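Local coordinates for protein ethylbenzene dehydrogenase beta-subunit (Aromatoleum aromaticum, PDB 2IVF) that carries one Fe3-S4 and three other iron/sulfur clusters as the beta-subunit of a multi-subunit dehydrogenase, and probably relays electrons between its partner subunits, at residues 17-22 and 235-240; 182-187 and 205-210; 221-226 and 339-344. All coordinates share one frame; numbering follows the deposited sequence.

How the contacts relate
Contacts 1 and 3 are neighbours, with centres about 9 Å apart. Arg340 probably links them by hydrogen bonds to strand 235-239. Helix 225-228 of contact 3 comes just before this strand in the chain. Contact 1 pairs strands 235-239 and 19-24 at one edge of a mixed sheet, and contact 2 uses a separate two-stranded sheet, 199-202 with 207-210. The centre of contact 2 lies about 27 Å from that of contact 1 and about 28 Å from that of contact 3. In sequence, contact 2 falls between the strands of contact 1, and contact 3 then opens and ties in the C-terminal region. Each contact includes residues of an iron-sulfur pocket, and contact 2 also reaches the haem.

Contact 1: residues 17-22 and 235-240. With SF4 (iron/sulfur cluster), chain T.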
loop_
_atom_site.group_PDB
_atom_site.type_symbol
_atom_site.label_atom_id
_atom_site.label_comp_id
_atom_site.label_asym_id
_atom_site.label_seq_id
_atom_site.Cartn_x
_atom_site.Cartn_y
_atom_site.Cartn_z
ATOM N N ARG B 17 -23.109 -25.575 -16.270
ATOM C CA ARG B 17 -23.200 -24.242 -15.737
ATOM C C ARG B 17 -21.833 -23.594 -15.841
ATOM O O ARG B 17 -20.819 -24.250 -16.089
ATOM C CB ARG B 17 -23.636 -24.280 -14.270
ATOM C CG ARG B 17 -24.875 -25.116 -14.028
ATOM C CD ARG B 17 -25.265 -25.075 -12.557
ATOM N NE ARG B 17 -25.827 -23.789 -12.181
ATOM C CZ ARG B 17 -26.261 -23.495 -10.958
ATOM N NH1 ARG B 17 -26.178 -24.387 -9.985
ATOM N NH2 ARG B 17 -26.761 -22.293 -10.692
ATOM N N GLN B 18 -21.813 -22.303 -15.622
ATOM C CA GLN B 18 -20.614 -21.526 -15.785
ATOM C C GLN B 18 -20.482 -20.561 -14.626
ATOM O O GLN B 18 -21.338 -19.681 -14.454
ATOM C CB GLN B 18 -20.697 -20.719 -17.065
ATOM C CG GLN B 18 -19.480 -19.874 -17.349
ATOM C CD GLN B 18 -18.217 -20.685 -17.587
ATOM O OE1 GLN B 18 -18.172 -21.536 -18.479
ATOM N NE2 GLN B 18 -17.169 -20.415 -16.800
ATOM N N LEU B 19 -19.411 -20.735 -13.868
ATOM C CA LEU B 19 -19.009 -19.764 -12.881
ATOM C C LEU B 19 -18.470 -18.540 -13.569
ATOM O O LEU B 19 -17.706 -18.637 -14.508
ATOM C CB LEU B 19 -17.970 -20.361 -11.928
ATOM C CG LEU B 19 -18.492 -21.405 -10.917
ATOM C CD1 LEU B 19 -17.374 -22.104 -10.089
ATOM C CD2 LEU B 19 -19.483 -20.751 -9.984
ATOM N N VAL B 20 -18.897 -17.386 -13.090
ATOM C CA VAL B 20 -18.462 -16.111 -13.622
ATOM C C VAL B 20 -18.121 -15.146 -12.516
ATOM O O VAL B 20 -18.588 -15.273 -11.364
ATOM C CB VAL B 20 -19.500 -15.465 -14.547
ATOM C CG1 VAL B 20 -20.037 -16.489 -15.616
ATOM C CG2 VAL B 20 -20.579 -14.858 -13.774
ATOM N N THR B 21 -17.239 -14.205 -12.876
ATOM C CA THR B 21 -16.890 -13.120 -12.020
ATOM C C THR B 21 -17.241 -11.831 -12.751
ATOM O O THR B 21 -17.079 -11.706 -13.970
ATOM C CB THR B 21 -15.378 -13.116 -11.688
ATOM O OG1 THR B 21 -15.040 -14.235 -10.824
ATOM C CG2 THR B 21 -15.006 -11.803 -10.979
ATOM N N VAL B 22 -17.754 -10.888 -12.012
ATOM C CA VAL B 22 -17.923 -9.530 -12.499
ATOM C C VAL B 22 -16.919 -8.658 -11.737
ATOM O O VAL B 22 -16.771 -8.774 -10.511
ATOM C CB VAL B 22 -19.337 -9.000 -12.253
ATOM C CG1 VAL B 22 -19.406 -7.469 -12.424
ATOM C CG2 VAL B 22 -20.324 -9.736 -13.191
ATOM N N ARG B 235 -15.819 -7.035 -6.727
ATOM C CA ARG B 235 -15.932 -8.338 -7.327
ATOM C C ARG B 235 -17.263 -8.992 -6.967
ATOM O O ARG B 235 -17.663 -8.986 -5.824
ATOM C CB ARG B 235 -14.843 -9.229 -6.774
ATOM C CG ARG B 235 -13.415 -8.786 -6.961
ATOM C CD ARG B 235 -13.031 -8.861 -8.352
ATOM N NE ARG B 235 -11.602 -8.685 -8.495
ATOM C CZ ARG B 235 -10.727 -9.652 -8.800
ATOM N NH1 ARG B 235 -11.095 -10.903 -8.973
ATOM N NH2 ARG B 235 -9.452 -9.340 -8.939
ATOM N N ALA B 236 -17.948 -9.550 -7.939
ATOM C CA ALA B 236 -19.046 -10.438 -7.668
ATOM C C ALA B 236 -18.803 -11.764 -8.360
ATOM O O ALA B 236 -18.076 -11.855 -9.356
ATOM C CB ALA B 236 -20.404 -9.802 -8.135
ATOM N N PHE B 237 -19.441 -12.797 -7.832
ATOM C CA PHE B 237 -19.101 -14.139 -8.205
ATOM C C PHE B 237 -20.359 -14.980 -8.145
ATOM O O PHE B 237 -21.203 -14.798 -7.265
ATOM C CB PHE B 237 -18.098 -14.732 -7.205
ATOM C CG PHE B 237 -17.657 -16.134 -7.551
ATOM C CD1 PHE B 237 -17.015 -16.388 -8.735
ATOM C CD2 PHE B 237 -17.873 -17.205 -6.673
ATOM C CE1 PHE B 237 -16.592 -17.695 -9.052
ATOM C CE2 PHE B 237 -17.439 -18.490 -6.975
ATOM C CZ PHE B 237 -16.817 -18.741 -8.151
ATOM N N GLY B 238 -20.465 -15.925 -9.061
ATOM C CA GLY B 238 -21.545 -16.877 -8.983
ATOM C C GLY B 238 -21.781 -17.575 -10.290
ATOM O O GLY B 238 -21.009 -17.406 -11.208
ATOM N N TYR B 239 -22.887 -18.311 -10.364
ATOM C CA TYR B 239 -23.298 -18.996 -11.591
ATOM C C TYR B 239 -24.086 -18.045 -12.476
ATOM O O TYR B 239 -25.046 -17.409 -12.037
ATOM C CB TYR B 239 -24.155 -20.186 -11.287
ATOM C CG TYR B 239 -23.412 -21.294 -10.589
ATOM C CD1 TYR B 239 -22.536 -22.143 -11.293
ATOM C CD2 TYR B 239 -23.572 -21.503 -9.243
ATOM C CE1 TYR B 239 -21.872 -23.177 -10.644
ATOM C CE2 TYR B 239 -22.930 -22.544 -8.599
ATOM C CZ TYR B 239 -22.099 -23.371 -9.291
ATOM O OH TYR B 239 -21.465 -24.368 -8.594
ATOM N N LEU B 240 -23.712 -18.000 -13.743
ATOM C CA LEU B 240 -24.341 -17.085 -14.675
ATOM C C LEU B 240 -25.872 -17.342 -14.824
ATOM O O LEU B 240 -26.638 -16.399 -15.096
ATOM C CB LEU B 240 -23.630 -17.169 -16.030
ATOM C CG LEU B 240 -24.058 -16.214 -17.131
ATOM C CD1 LEU B 240 -23.745 -14.805 -16.788
ATOM C CD2 LEU B 240 -23.380 -16.583 -18.407
HETATM FE FE1 SF4 T . -8.988 -3.889 -7.545
HETATM FE FE2 SF4 T . -7.917 -6.305 -6.815
HETATM FE FE3 SF4 T . -10.117 -5.322 -5.620
HETATM FE FE4 SF4 T . -7.756 -4.138 -5.052
HETATM S S1 SF4 T . -8.322 -6.265 -4.569
HETATM S S2 SF4 T . -9.748 -3.107 -5.521
HETATM S S3 SF4 T . -6.777 -4.334 -7.107
HETATM S S4 SF4 T . -9.913 -5.940 -7.843
#
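The ring of Tyr239 is sandwiched between Arg17 and Leu19. The guanidinium of Arg17 lies flat over one face, planes 18° apart, in a cation-pi stack with Arg17 CZ 3.9 Å from the Tyr239 ring centroid. Leu19 CD2 covers the opposite face in a CH-pi contact, 3.6 Å from the Tyr239 ring centroid. Arg17 NH2 also forms a salt bridge with Asp241.

Leu19 CD2 and CD1 further touch Phe237 CZ, and Thr21 OG1, hydrogen-bonded to Asn227 ND2, sits at the edge of the Phe237 ring. These side chains share one face of the antiparallel pair 19-22 and 235-239. Val20 and Val22 point to the other face, toward helix 246-253.

Val20 and Gly238 bond to each other in both directions, with Val20 N to Gly238 O at 2.8 Å. Val22 and Ala236 do the same. The ladder runs on past the strand, where Leu240 N reaches Gln18 O at 3.0 Å. Gly238 has backbone angles at which a CB would jam against the preceding carbonyl.

At the far end, Arg235 NE comes within 3.3 Å of cluster atom S4, which lies in the guanidinium plane. Asn227 and Asn54 accept hydrogen bonds from Arg235 NH1 and NH2, respectively. The strand pair is thus anchored to the cluster pocket, and the positive charge of Arg235 may influence the electrostatics of the cluster.

Contact 2: residues 182-187 and 205-210. With F3S (Fe3-s4 cluster), chain R; HEM (protoporphyrin IX containing Fe), chain X; GOL (glycerol), chain V.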
loop_
_atom_site.group_PDB
_atom_site.type_symbol
_atom_site.label_atom_id
_atom_site.label_comp_id
_atom_site.label_asym_id
_atom_site.label_seq_id
_atom_site.Cartn_x
_atom_site.Cartn_y
_atom_site.Cartn_z
ATOM N N GLU B 182 -0.932 -34.088 -14.374
ATOM C CA GLU B 182 -0.322 -35.392 -14.632
ATOM C C GLU B 182 -0.106 -35.671 -16.119
ATOM O O GLU B 182 0.834 -36.360 -16.489
ATOM C CB GLU B 182 -1.194 -36.524 -14.071
ATOM C CG GLU B 182 -1.365 -36.460 -12.574
ATOM C CD GLU B 182 -2.144 -37.642 -11.977
ATOM O OE1 GLU B 182 -2.540 -38.576 -12.729
ATOM O OE2 GLU B 182 -2.332 -37.634 -10.726
ATOM N N ARG B 183 -1.012 -35.201 -16.962
ATOM C CA ARG B 183 -0.956 -35.473 -18.401
ATOM C C ARG B 183 -0.147 -34.384 -19.133
ATOM O O ARG B 183 0.415 -34.636 -20.194
ATOM C CB ARG B 183 -2.392 -35.547 -18.924
ATOM C CG ARG B 183 -2.617 -35.927 -20.378
ATOM C CD ARG B 183 -4.111 -36.404 -20.618
ATOM N NE ARG B 183 -5.105 -35.533 -19.932
ATOM C CZ ARG B 183 -6.242 -35.944 -19.341
ATOM N NH1 ARG B 183 -6.567 -37.238 -19.305
ATOM N NH2 ARG B 183 -7.057 -35.051 -18.766
ATOM N N CYS B 184 -0.098 -33.177 -18.563
ATOM C CA CYS B 184 0.598 -32.041 -19.184
ATOM C C CYS B 184 2.075 -32.371 -19.410
ATOM O O CYS B 184 2.753 -32.880 -18.520
ATOM C CB CYS B 184 0.493 -30.772 -18.340
ATOM S SG CYS B 184 1.289 -29.332 -19.122
ATOM N N LYS B 185 2.538 -32.093 -20.630
ATOM C CA LYS B 185 3.915 -32.358 -21.047
ATOM C C LYS B 185 4.679 -31.050 -21.240
ATOM O O LYS B 185 5.796 -31.079 -21.707
ATOM C CB LYS B 185 3.892 -33.111 -22.354
ATOM C CG LYS B 185 3.228 -34.475 -22.248
ATOM C CD LYS B 185 3.219 -35.124 -23.585
ATOM C CE LYS B 185 2.577 -36.482 -23.567
ATOM N NZ LYS B 185 2.837 -37.141 -24.865
ATOM N N GLY B 186 4.042 -29.910 -20.981
ATOM C CA GLY B 186 4.686 -28.611 -21.137
ATOM C C GLY B 186 4.916 -28.211 -22.601
ATOM O O GLY B 186 5.851 -27.465 -22.918
ATOM N N HIS B 187 4.086 -28.720 -23.518
ATOM C CA HIS B 187 4.216 -28.339 -24.924
ATOM C C HIS B 187 3.998 -26.841 -25.152
ATOM O O HIS B 187 4.528 -26.251 -26.090
ATOM C CB HIS B 187 3.233 -29.123 -25.804
ATOM C CG HIS B 187 3.471 -30.598 -25.856
ATOM N ND1 HIS B 187 4.728 -31.172 -25.778
ATOM C CD2 HIS B 187 2.605 -31.617 -26.099
ATOM C CE1 HIS B 187 4.611 -32.481 -25.926
ATOM N NE2 HIS B 187 3.338 -32.776 -26.136
ATOM N N SER B 205 8.223 -27.954 -12.836
ATOM C CA SER B 205 7.453 -29.136 -13.232
ATOM C C SER B 205 7.513 -29.393 -14.734
ATOM O O SER B 205 7.279 -30.508 -15.170
ATOM C CB SER B 205 5.992 -28.971 -12.821
ATOM O OG SER B 205 5.429 -27.795 -13.400
ATOM N N GLN B 206 7.780 -28.357 -15.508
ATOM C CA GLN B 206 7.697 -28.414 -16.958
ATOM C C GLN B 206 6.294 -28.759 -17.412
ATOM O O GLN B 206 6.077 -29.478 -18.374
ATOM C CB GLN B 206 8.751 -29.345 -17.516
ATOM C CG GLN B 206 10.154 -28.766 -17.333
ATOM C CD GLN B 206 11.215 -29.696 -17.826
ATOM O OE1 GLN B 206 11.472 -29.771 -19.025
ATOM N NE2 GLN B 206 11.835 -30.442 -16.900
ATOM N N THR B 207 5.337 -28.220 -16.678
ATOM C CA THR B 207 3.939 -28.240 -17.079
ATOM C C THR B 207 3.546 -26.779 -17.068
ATOM O O THR B 207 4.326 -25.922 -16.626
ATOM C CB THR B 207 3.045 -28.985 -16.047
ATOM O OG1 THR B 207 3.116 -28.283 -14.792
ATOM C CG2 THR B 207 3.450 -30.473 -15.887
ATOM N N SER B 208 2.378 -26.513 -17.624
ATOM C CA SER B 208 1.765 -25.218 -17.529
ATOM C C SER B 208 0.632 -25.227 -16.496
ATOM O O SER B 208 -0.031 -26.237 -16.245
ATOM C CB SER B 208 1.270 -24.764 -18.902
ATOM O OG SER B 208 2.368 -24.569 -19.796
ATOM N N GLU B 209 0.473 -24.071 -15.870
ATOM C CA GLU B 209 -0.500 -23.883 -14.842
ATOM C C GLU B 209 -1.294 -22.613 -15.118
ATOM O O GLU B 209 -0.913 -21.779 -15.933
ATOM C CB GLU B 209 0.190 -23.757 -13.510
ATOM C CG GLU B 209 0.970 -24.993 -13.110
ATOM C CD GLU B 209 1.222 -25.045 -11.646
ATOM O OE1 GLU B 209 0.242 -25.063 -10.863
ATOM O OE2 GLU B 209 2.398 -25.116 -11.266
ATOM N N LYS B 210 -2.382 -22.467 -14.379
ATOM C CA LYS B 210 -3.307 -21.394 -14.597
ATOM C C LYS B 210 -4.271 -21.297 -13.408
ATOM O O LYS B 210 -4.374 -22.191 -12.569
ATOM C CB LYS B 210 -4.117 -21.709 -15.880
ATOM C CG LYS B 210 -5.048 -22.889 -15.751
ATOM C CD LYS B 210 -5.865 -23.130 -16.992
ATOM C CE LYS B 210 -6.938 -22.110 -17.254
ATOM N NZ LYS B 210 -7.812 -21.905 -16.060
HETATM FE FE1 F3S R . 0.540 -28.859 -21.245
HETATM FE FE3 F3S R . -0.896 -29.183 -23.456
HETATM FE FE4 F3S R . -0.272 -26.791 -22.749
HETATM S S1 F3S R . 0.849 -30.415 -22.766
HETATM S S2 F3S R . 1.652 -26.968 -21.608
HETATM S S3 F3S R . -1.499 -28.230 -21.603
HETATM S S4 F3S R . -0.274 -27.546 -24.833
HETATM C CHA HEM X . 4.553 -36.506 -29.956
HETATM C CHB HEM X . 7.908 -39.418 -31.867
HETATM C CHC HEM X . 6.134 -38.816 -36.336
HETATM C CHD HEM X . 2.886 -35.771 -34.426
HETATM C C1A HEM X . 5.604 -37.363 -30.110
HETATM C C2A HEM X . 6.407 -37.878 -29.040
HETATM C C3A HEM X . 7.333 -38.693 -29.569
HETATM C C4A HEM X . 7.140 -38.699 -30.989
HETATM C CMA HEM X . 8.428 -39.479 -28.822
HETATM C CAA HEM X . 6.177 -37.527 -27.556
HETATM C CBA HEM X . 6.752 -36.160 -27.246
HETATM C CGA HEM X . 6.513 -35.894 -25.790
HETATM O O1A HEM X . 5.922 -36.753 -25.079
HETATM O O2A HEM X . 6.922 -34.811 -25.335
HETATM C C1B HEM X . 7.762 -39.477 -33.229
HETATM C C2B HEM X . 8.641 -40.174 -34.138
HETATM C C3B HEM X . 8.153 -40.014 -35.373
HETATM C C4B HEM X . 6.949 -39.218 -35.289
HETATM C CMB HEM X . 9.918 -40.924 -33.703
HETATM C CAB HEM X . 8.753 -40.546 -36.680
HETATM C CBB HEM X . 7.992 -40.959 -37.688
HETATM C C1C HEM X . 5.130 -37.890 -36.213
HETATM C C2C HEM X . 4.476 -37.196 -37.304
HETATM C C3C HEM X . 3.585 -36.346 -36.739
HETATM C C4C HEM X . 3.688 -36.472 -35.303
HETATM C CMC HEM X . 4.747 -37.446 -38.808
HETATM C CAC HEM X . 2.589 -35.376 -37.406
HETATM C CBC HEM X . 1.990 -35.689 -38.554
HETATM C C1D HEM X . 3.009 -35.719 -33.078
HETATM C C2D HEM X . 2.116 -34.956 -32.242
HETATM C C3D HEM X . 2.645 -35.192 -30.827
HETATM C C4D HEM X . 3.793 -36.050 -30.984
HETATM C CMD HEM X . 0.893 -34.119 -32.712
HETATM C CAD HEM X . 2.129 -34.665 -29.487
HETATM C CBD HEM X . 1.260 -35.736 -28.849
HETATM C CGD HEM X . 1.390 -35.748 -27.360
HETATM O O1D HEM X . 0.470 -36.308 -26.713
HETATM O O2D HEM X . 2.400 -35.228 -26.837
HETATM N NA HEM X . 6.071 -37.881 -31.294
HETATM N NB HEM X . 6.739 -38.923 -33.961
HETATM N NC HEM X . 4.637 -37.424 -35.000
HETATM N ND HEM X . 3.987 -36.347 -32.313
HETATM FE FE HEM X . 5.342 -37.674 -33.136
HETATM C C1 GOL V . 10.891 -29.557 -23.924
HETATM O O1 GOL V . 11.294 -28.922 -25.131
HETATM C C2 GOL V . 9.865 -28.768 -23.101
HETATM O O2 GOL V . 8.690 -28.495 -23.850
HETATM C C3 GOL V . 9.384 -29.527 -21.887
HETATM O O3 GOL V . 10.450 -30.151 -21.215
#
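Cys184 directs its SG at the backbone of strand 207-210 while binding the Fe3-S4 cluster. Cys184 SG is anti to the backbone N (chi1 -178°), which puts it at cluster iron FE1, 2.3 Å away. The same sulfur accepts two backbone N-H groups. From across the contact, Ser208 N donates to Cys184 SG in a nearly straight bond of 3.4 Å. From within the loop, Gly186 N donates to Cys184 SG, also at 3.4 Å. Thr207 CB touches Cys184 SG at 3.6 Å.

Gly186 CA lies close to the strand, in a CH...O contact of 3.2 Å with Gln206 O. A CB here would clash with that oxygen, and phi is positive. Ser208 turns its hydroxyl to the cluster, with OG 3.1 Å from S2.

Lys185 and His187 both start away from the strand and reach the haem. Lys185 is extended beyond CG, and its NZ meets propionate oxygen O2D of the haem at 2.8 Å. NZ also bonds to haem O1A and to the backbone of another protein chain. His187 NE2 gives haem O2D a nearly straight hydrogen bond of 2.7 Å. Lys185 CB lies over one face of the His187 ring, offset toward its rim. One propionate oxygen is therefore gripped by two side chains.

Cys163 and Cys190 line the same cluster pocket. A cysteine-bearing loop whose ligand sulfur is held by backbone N-H...S bonds is characteristic of ferredoxin-type cluster sites, and here the loop also joins the cluster to the haem propionates.

Contact 3: residues 221-226 and 339-344; sequences GIANAC and DRFGGF. With SF4 (iron/sulfur cluster), chain U; GOL (glycerol), chain O.
Ala223 and the two aromatic residues Phe341 and Phe344 form the compact part of this contact. Ala223 CB touches Phe341 CD1 at 3.8 Å and Phe344 CB at 4.1 Å. Across the two segments, Ala223 CB comes nearest to Phe344 O, at 3.5 Å. The Phe344 ring continues past Gly221 to Ile218 and Phe237. Phe341 and Phe344 begin and end a type I' turn, closed by the Phe344 N to Phe341 O hydrogen bond.

The outer side is looser. Gly343, in the turn, is exposed and barely touches the other segment. No direct hydrogen bond joins the segments. Instead a glycerol, probably from the crystallisation liquor, lies between them: Ala223 N donates to its O1 at 3.1 Å, nearly straight at 172°. Glycerol O1 lies 3.0 Å from Phe344 O.

Gly221, at positive phi, is the C-prime residue of the Schellman motif that ends helix 215-218. The chain then runs through Asn224, the N-cap position, to Cys226, whose SG binds iron FE3 of the cluster at 2.3 Å. Apolar packing from the C-terminal region thus meets Ala223, three residues ahead of the cluster ligand Cys226. The glycerol link at the edge, by contrast, probably belongs to the crystal rather than the protein.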
loop_
_atom_site.group_PDB
_atom_site.type_symbol
_atom_site.label_atom_id
_atom_site.label_comp_id
_atom_site.label_asym_id
_atom_site.label_seq_id
_atom_site.Cartn_x
_atom_site.Cartn_y
_atom_site.Cartn_z
ATOM N N GLY B 221 -17.970 -24.372 -0.939
ATOM C CA GLY B 221 -18.890 -23.232 -0.831
ATOM C C GLY B 221 -18.204 -21.952 -0.420
ATOM O O GLY B 221 -18.876 -20.985 -0.034
ATOM N N ILE B 222 -16.875 -21.944 -0.509
ATOM C CA ILE B 222 -16.034 -20.783 -0.119
ATOM C C ILE B 222 -15.687 -20.020 -1.406
ATOM O O ILE B 222 -15.200 -20.606 -2.359
ATOM C CB ILE B 222 -14.709 -21.188 0.531
ATOM C CG1 ILE B 222 -14.913 -22.149 1.727
ATOM C CG2 ILE B 222 -13.937 -19.944 0.968
ATOM C CD1 ILE B 222 -13.585 -22.787 2.216
ATOM N N ALA B 223 -15.976 -18.729 -1.436
ATOM C CA ALA B 223 -15.712 -17.904 -2.627
ATOM C C ALA B 223 -14.224 -17.958 -2.978
ATOM O O ALA B 223 -13.384 -18.133 -2.093
ATOM C CB ALA B 223 -16.163 -16.451 -2.338
ATOM N N ASN B 224 -13.907 -17.821 -4.251
ATOM C CA ASN B 224 -12.513 -17.749 -4.670
ATOM C C ASN B 224 -11.831 -16.560 -4.044
ATOM O O ASN B 224 -12.461 -15.536 -3.800
ATOM C CB ASN B 224 -12.428 -17.715 -6.175
ATOM C CG ASN B 224 -13.187 -16.556 -6.774
ATOM O OD1 ASN B 224 -14.344 -16.348 -6.454
ATOM N ND2 ASN B 224 -12.544 -15.823 -7.682
ATOM N N ALA B 225 -10.534 -16.690 -3.784
ATOM C CA ALA B 225 -9.822 -15.779 -2.895
ATOM C C ALA B 225 -9.716 -14.354 -3.483
ATOM O O ALA B 225 -9.778 -13.333 -2.755
ATOM C CB ALA B 225 -8.420 -16.351 -2.597
ATOM N N CYS B 226 -9.494 -14.262 -4.784
ATOM C CA CYS B 226 -9.293 -12.937 -5.401
ATOM C C CYS B 226 -10.564 -12.106 -5.389
ATOM O O CYS B 226 -10.514 -10.876 -5.352
ATOM C CB CYS B 226 -8.661 -13.072 -6.786
ATOM S SG CYS B 226 -9.696 -14.003 -7.909
ATOM N N ASP B 339 -23.477 -10.686 -0.132
ATOM C CA ASP B 339 -24.447 -10.847 -1.238
ATOM C C ASP B 339 -23.759 -10.818 -2.609
ATOM O O ASP B 339 -24.395 -11.134 -3.595
ATOM C CB ASP B 339 -25.492 -9.709 -1.231
ATOM C CG ASP B 339 -26.594 -9.908 -0.200
ATOM O OD1 ASP B 339 -26.723 -10.959 0.417
ATOM O OD2 ASP B 339 -27.321 -8.943 0.008
ATOM N N ARG B 340 -22.496 -10.411 -2.668
ATOM C CA ARG B 340 -21.770 -10.340 -3.948
ATOM C C ARG B 340 -21.370 -11.709 -4.475
ATOM O O ARG B 340 -20.972 -11.820 -5.619
ATOM C CB ARG B 340 -20.518 -9.481 -3.789
ATOM C CG ARG B 340 -20.881 -8.044 -3.414
ATOM C CD ARG B 340 -19.808 -7.048 -3.596
ATOM N NE ARG B 340 -19.430 -6.835 -4.976
ATOM C CZ ARG B 340 -19.785 -5.808 -5.756
ATOM N NH1 ARG B 340 -20.617 -4.865 -5.347
ATOM N NH2 ARG B 340 -19.325 -5.758 -6.977
ATOM N N PHE B 341 -21.497 -12.758 -3.658
ATOM C CA PHE B 341 -20.801 -14.020 -3.965
ATOM C C PHE B 341 -21.637 -15.163 -4.400
ATOM O O PHE B 341 -21.172 -16.263 -4.410
ATOM C CB PHE B 341 -19.919 -14.411 -2.804
ATOM C CG PHE B 341 -18.933 -13.329 -2.461
ATOM C CD1 PHE B 341 -17.833 -13.118 -3.257
ATOM C CD2 PHE B 341 -19.174 -12.466 -1.425
ATOM C CE1 PHE B 341 -16.949 -12.103 -3.002
ATOM C CE2 PHE B 341 -18.264 -11.432 -1.141
ATOM C CZ PHE B 341 -17.168 -11.243 -1.934
ATOM N N GLY B 342 -22.887 -14.921 -4.731
ATOM C CA GLY B 342 -23.651 -15.916 -5.459
ATOM C C GLY B 342 -23.888 -17.200 -4.693
ATOM O O GLY B 342 -23.953 -18.280 -5.308
ATOM N N GLY B 343 -23.994 -17.082 -3.371
ATOM C CA GLY B 343 -24.151 -18.214 -2.467
ATOM C C GLY B 343 -22.876 -18.884 -1.994
ATOM O O GLY B 343 -22.924 -19.746 -1.112
ATOM N N PHE B 344 -21.751 -18.495 -2.550
ATOM C CA PHE B 344 -20.418 -18.927 -2.051
ATOM C C PHE B 344 -20.038 -18.160 -0.822
ATOM O O PHE B 344 -19.177 -17.288 -0.845
ATOM C CB PHE B 344 -19.389 -18.800 -3.156
ATOM C CG PHE B 344 -19.633 -19.807 -4.256
ATOM C CD1 PHE B 344 -19.050 -21.084 -4.203
ATOM C CD2 PHE B 344 -20.479 -19.493 -5.296
ATOM C CE1 PHE B 344 -19.289 -22.000 -5.202
ATOM C CE2 PHE B 344 -20.743 -20.409 -6.317
ATOM C CZ PHE B 344 -20.144 -21.663 -6.284
HETATM FE FE1 SF4 U . -8.041 -17.953 -9.956
HETATM FE FE2 SF4 U . -6.193 -17.283 -8.212
HETATM FE FE3 SF4 U . -8.511 -15.924 -8.279
HETATM FE FE4 SF4 U . -8.517 -18.423 -7.280
HETATM S S1 SF4 U . -7.450 -16.602 -6.381
HETATM S S2 SF4 U . -9.984 -17.611 -8.821
HETATM S S3 SF4 U . -6.895 -19.446 -8.601
HETATM S S4 SF4 U . -6.861 -16.014 -9.939
HETATM C C1 GOL O . -17.385 -15.894 1.289
HETATM O O1 GOL O . -16.982 -17.297 1.131
HETATM C C2 GOL O . -17.524 -15.193 2.675
HETATM O O2 GOL O . -18.831 -14.734 3.025
HETATM C C3 GOL O . -17.220 -15.920 3.946
HETATM O O3 GOL O . -17.269 -14.945 4.944
#